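Local coordinates for protein DNA polymerase III, beta subunit (Thermotoga maritima, PDB 1VPK) that forms a ring-shaped head-to-tail dimer around DNA and probably tethers DNA polymerases and other proteins to it for processive replication, at residues K23-I28 / N239-V244; M13-T18 / F47-G52. One frame throughout, in Å; residues are numbered along the deposited sequence. Where two conformers were deposited one is given.

The two contacts illustrate how one antiparallel sheet can receive both a helix and a second sheet. Along the chain their segments alternate: 13-18, 23-28, 47-52 and, much later, 239-244. Strand 13-18 leads into helix 19-29, which is followed by strand 44-50, so the N-terminal domain supplies three of the four segments. The fourth comes from the central domain, yet its strand 241-246 belongs to the same eight-stranded antiparallel sheet as strand 44-50. The centres of contacts 1 and 2 lie about 16 Å apart, and the two meet where Ile26 CD1 packs 3.8 Å from Phe47 CZ. Contact 2 thus closes the N-terminal domain internally, whereas contact 1 ties it to the central domain.

Contact 1 (K23-I28 / N239-V244); sequences KDKITI and NDVETV
Two bends in the Lys25 chain, at chi2 (-74°) and chi4 (55°), carry its ammonium from the flank of helix 19-29 across to Asp240, while Ile28 holds CG2 anti to the backbone N, facing Val241. The polar half of the contact is a salt bridge: Lys25 NZ lies 2.8 Å from Asp240 OD2, meeting the carboxylate from above its plane, 43° out of it, with the two side chains crossing at about a right angle. Asp240 was deposited in two conformers; the bridge belongs to one, and whether the other keeps it is left open. The ammonium of the buried Lys25 is also held by a salt bridge to Glu21 and a hydrogen bond to Thr68 O, so acceptors from helix, sheet and loop share one cation. The apolar half lies alongside, where Ile28 CG2 comes within 3.6 Å of Val241 CG1 and the methylene Lys25 CE passes 4.1 Å from Val241 CG2. A methionine in place of Lys25 would probably leave the carboxylates of Asp240 and Glu21 without their shared positive mate and Thr68 O without this donor. Strand 63-68 stands beside the contact, pairing with strand 241-246 through backbone bonds such as Glu242 with Lys66. The arrangement is that of a beta-clamp domain junction: a helix of the N-terminal domain packs on a continuous antiparallel sheet to which the central domain contributes.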
# COMPACT_ATOMS: atom_id res chain seq x y z
N LYS A 23 1.26 -8.48 23.64
CA LYS A 23 1.36 -7.81 22.33
C LYS A 23 2.37 -6.64 22.33
O LYS A 23 3.22 -6.52 21.43
CB LYS A 23 -0.01 -7.29 21.95
CG LYS A 23 -0.12 -6.79 20.51
CD LYS A 23 -1.62 -6.57 20.11
CE LYS A 23 -2.30 -5.45 20.91
NZ LYS A 23 -3.72 -5.15 20.45
N ASP A 24 2.23 -5.77 23.32
CA ASP A 24 3.13 -4.61 23.50
C ASP A 24 4.60 -5.03 23.65
O ASP A 24 5.48 -4.48 22.99
CB ASP A 24 2.65 -3.79 24.72
CG ASP A 24 1.30 -3.12 24.49
OD1 ASP A 24 0.63 -3.41 23.45
OD2 ASP A 24 0.90 -2.29 25.34
N LYS A 25 4.88 -6.01 24.50
CA LYS A 25 6.29 -6.45 24.70
C LYS A 25 6.92 -7.19 23.51
O LYS A 25 8.11 -7.01 23.20
CB LYS A 25 6.42 -7.26 26.01
CG LYS A 25 6.02 -6.42 27.24
CD LYS A 25 7.14 -5.37 27.55
CE LYS A 25 6.74 -4.25 28.49
NZ LYS A 25 6.17 -4.56 29.80
N ILE A 26 6.12 -8.01 22.82
CA ILE A 26 6.56 -8.64 21.58
C ILE A 26 6.88 -7.58 20.53
O ILE A 26 7.91 -7.64 19.89
CB ILE A 26 5.50 -9.65 21.08
CG1 ILE A 26 5.46 -10.88 22.01
CG2 ILE A 26 5.70 -10.01 19.60
CD1 ILE A 26 6.61 -11.74 21.92
N THR A 27 5.95 -6.64 20.34
CA THR A 27 6.10 -5.56 19.37
C THR A 27 7.35 -4.75 19.65
O THR A 27 8.12 -4.43 18.72
CB THR A 27 4.85 -4.64 19.40
OG1 THR A 27 3.72 -5.42 19.03
CG2 THR A 27 4.95 -3.52 18.42
N ILE A 28 7.55 -4.42 20.91
CA ILE A 28 8.69 -3.62 21.29
C ILE A 28 10.03 -4.27 20.99
O ILE A 28 10.96 -3.59 20.54
CB ILE A 28 8.64 -3.25 22.78
CG1 ILE A 28 7.58 -2.20 22.95
CG2 ILE A 28 10.03 -2.72 23.29
CD1 ILE A 28 7.15 -1.93 24.37
N ASN A 239 11.06 1.74 32.11
CA ASN A 239 10.66 0.96 33.28
C ASN A 239 10.88 -0.56 33.10
O ASN A 239 11.53 -1.20 33.94
CB ASN A 239 9.15 1.23 33.47
CG ASN A 239 8.62 0.83 34.81
OD1 ASN A 239 9.21 1.15 35.85
ND2 ASN A 239 7.46 0.17 34.80
N ASP A 240 10.41 -1.08 31.96
CA ASP A 240 10.21 -2.52 31.72
C ASP A 240 11.09 -3.09 30.60
O ASP A 240 11.10 -4.30 30.39
CB ASP A 240 8.78 -2.75 31.20
CG ASP A 240 7.75 -2.67 32.23
OD1 ASP A 240 8.05 -2.67 33.45
OD2 ASP A 240 6.57 -2.61 31.80
N VAL A 241 11.80 -2.21 29.88
CA VAL A 241 12.49 -2.55 28.64
C VAL A 241 13.91 -1.99 28.63
O VAL A 241 14.12 -0.77 28.70
CB VAL A 241 11.70 -2.11 27.36
CG1 VAL A 241 12.35 -2.67 26.09
CG2 VAL A 241 10.29 -2.62 27.42
N GLU A 242 14.89 -2.89 28.56
CA GLU A 242 16.29 -2.51 28.36
C GLU A 242 16.69 -2.79 26.94
O GLU A 242 16.64 -3.95 26.47
CB GLU A 242 17.21 -3.27 29.29
CG GLU A 242 17.04 -2.88 30.75
CD GLU A 242 17.70 -1.54 31.10
OE1 GLU A 242 18.74 -1.15 30.48
OE2 GLU A 242 17.17 -0.88 32.03
N THR A 243 17.12 -1.74 26.25
CA THR A 243 17.67 -1.87 24.92
C THR A 243 19.12 -1.44 24.96
O THR A 243 19.42 -0.38 25.46
CB THR A 243 16.87 -1.00 23.92
OG1 THR A 243 15.50 -1.46 23.89
CG2 THR A 243 17.43 -1.08 22.53
N VAL A 244 20.01 -2.26 24.40
CA VAL A 244 21.44 -1.99 24.39
C VAL A 244 21.93 -2.16 22.98
O VAL A 244 21.56 -3.10 22.27
CB VAL A 244 22.26 -2.85 25.39
CG1 VAL A 244 22.25 -4.35 25.00
CG2 VAL A 244 23.68 -2.35 25.48

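Contact 2 (M13-T18 / F47-G52); sequences MKVTVT and FEVKDG
Apolar contact alone joins Met13 and Val15 to Val49, and one methyl group does most of the work. Val49 CG2 sits 4.0 Å from both Met13 CG and Val15 CG2, so a single branch touches two residues that lie on the same face of strand 13-18. With chi1 at 173°, Val49 sends CG1 anti to the backbone N and swings CG2 beside it, making CG2 the touching branch. Met13 crosses Val49 at about a right angle and turns about its CB-CG bond (chi2 -138°), which puts Met13 SD 4.1 Å from Val49 CG2. Val15 and Val49 instead point in opposing directions and lie alongside, methyl against methyl.

No hydrogen bond spans the two segments, and the nearest alpha carbons, Met13 CA and Val49 CA, stand 7.4 Å apart, consistent with strands in facing sheets rather than adjacent ones. Two polar side chains of strand 13-18 find partners outside the pair: Thr16 OG1 bonds Glu73, and the N-cap residue Thr18 caps Glu21 N at the start of helix 19-29. Aromatic packing adjoins the valines, since Phe54 of strand 53-59 touches both Val15 and Val49 and meets Phe47 edge-to-face. The contact therefore lies between the five-stranded sheet of the N-terminal domain, where strand 13-18 runs between strands 73-76 and 98-104, and the N-terminal part of an eight-stranded sheet shared with the central domain, where strand 44-50 lies between strands 78-83 and 53-59.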
# COMPACT_ATOMS: atom_id res chain seq x y z
N MET A 13 5.76 -24.81 33.12
CA MET A 13 5.79 -23.37 32.95
C MET A 13 4.36 -22.99 32.61
O MET A 13 3.76 -23.55 31.69
CB MET A 13 6.69 -22.94 31.82
CG MET A 13 6.61 -21.40 31.55
SD MET A 13 6.56 -20.88 29.81
CE MET A 13 4.97 -21.40 29.21
N LYS A 14 3.82 -22.04 33.35
CA LYS A 14 2.51 -21.49 33.08
C LYS A 14 2.60 -19.96 33.28
O LYS A 14 3.21 -19.50 34.21
CB LYS A 14 1.45 -22.11 34.00
CG LYS A 14 1.25 -23.65 33.82
CD LYS A 14 0.26 -24.28 34.87
CE LYS A 14 -0.10 -25.76 34.50
NZ LYS A 14 -1.48 -26.25 34.86
N VAL A 15 2.04 -19.21 32.34
CA VAL A 15 1.93 -17.77 32.46
C VAL A 15 0.51 -17.31 32.10
O VAL A 15 -0.03 -17.70 31.06
CB VAL A 15 2.97 -17.06 31.56
CG1 VAL A 15 2.85 -15.55 31.66
CG2 VAL A 15 4.38 -17.50 31.93
N THR A 16 -0.07 -16.50 32.96
CA THR A 16 -1.28 -15.75 32.62
C THR A 16 -0.94 -14.27 32.50
O THR A 16 -0.37 -13.67 33.41
CB THR A 16 -2.40 -15.96 33.66
OG1 THR A 16 -2.60 -17.37 33.78
CG2 THR A 16 -3.69 -15.31 33.23
N VAL A 17 -1.25 -13.69 31.34
CA VAL A 17 -0.89 -12.29 31.04
C VAL A 17 -2.02 -11.63 30.20
O VAL A 17 -2.71 -12.31 29.46
CB VAL A 17 0.48 -12.26 30.27
CG1 VAL A 17 0.38 -13.02 29.00
CG2 VAL A 17 1.00 -10.78 30.03
N THR A 18 -2.20 -10.33 30.31
CA THR A 18 -3.18 -9.68 29.47
C THR A 18 -2.62 -9.70 28.09
O THR A 18 -1.40 -9.67 27.90
CB THR A 18 -3.43 -8.21 29.85
OG1 THR A 18 -2.22 -7.47 29.62
CG2 THR A 18 -3.88 -8.10 31.31
N PHE A 47 12.03 -16.51 25.11
CA PHE A 47 11.08 -16.46 26.22
C PHE A 47 11.80 -17.13 27.38
O PHE A 47 12.26 -18.27 27.27
CB PHE A 47 9.79 -17.23 25.94
CG PHE A 47 8.77 -16.50 25.08
CD1 PHE A 47 9.15 -15.62 24.10
CD2 PHE A 47 7.44 -16.76 25.24
CE1 PHE A 47 8.24 -14.97 23.31
CE2 PHE A 47 6.46 -16.09 24.44
CZ PHE A 47 6.85 -15.21 23.49
N GLU A 48 11.91 -16.41 28.50
CA GLU A 48 12.52 -16.95 29.68
C GLU A 48 11.64 -16.71 30.91
O GLU A 48 11.26 -15.58 31.18
CB GLU A 48 13.87 -16.30 29.90
CG GLU A 48 14.64 -16.97 30.97
CD GLU A 48 16.09 -16.54 31.06
OE1 GLU A 48 16.49 -15.54 30.39
OE2 GLU A 48 16.80 -17.23 31.83
N VAL A 49 11.33 -17.78 31.62
CA VAL A 49 10.60 -17.74 32.87
C VAL A 49 11.51 -18.31 33.96
O VAL A 49 11.98 -19.44 33.83
CB VAL A 49 9.26 -18.51 32.75
CG1 VAL A 49 8.56 -18.63 34.10
CG2 VAL A 49 8.37 -17.82 31.75
N LYS A 50 11.78 -17.50 34.99
CA LYS A 50 12.65 -17.89 36.11
C LYS A 50 12.23 -17.11 37.37
O LYS A 50 12.12 -15.89 37.33
CB LYS A 50 14.12 -17.56 35.79
CG LYS A 50 15.14 -17.86 36.90
CD LYS A 50 15.24 -19.37 37.19
N ASP A 51 11.99 -17.80 38.47
CA ASP A 51 11.79 -17.13 39.75
C ASP A 51 10.71 -16.05 39.60
O ASP A 51 10.93 -14.91 39.95
CB ASP A 51 13.10 -16.45 40.21
CG ASP A 51 14.26 -17.44 40.43
OD1 ASP A 51 14.01 -18.61 40.83
OD2 ASP A 51 15.43 -17.00 40.22
N GLY A 52 9.59 -16.41 38.99
CA GLY A 52 8.44 -15.52 38.97
C GLY A 52 8.61 -14.26 38.13
O GLY A 52 7.86 -13.30 38.30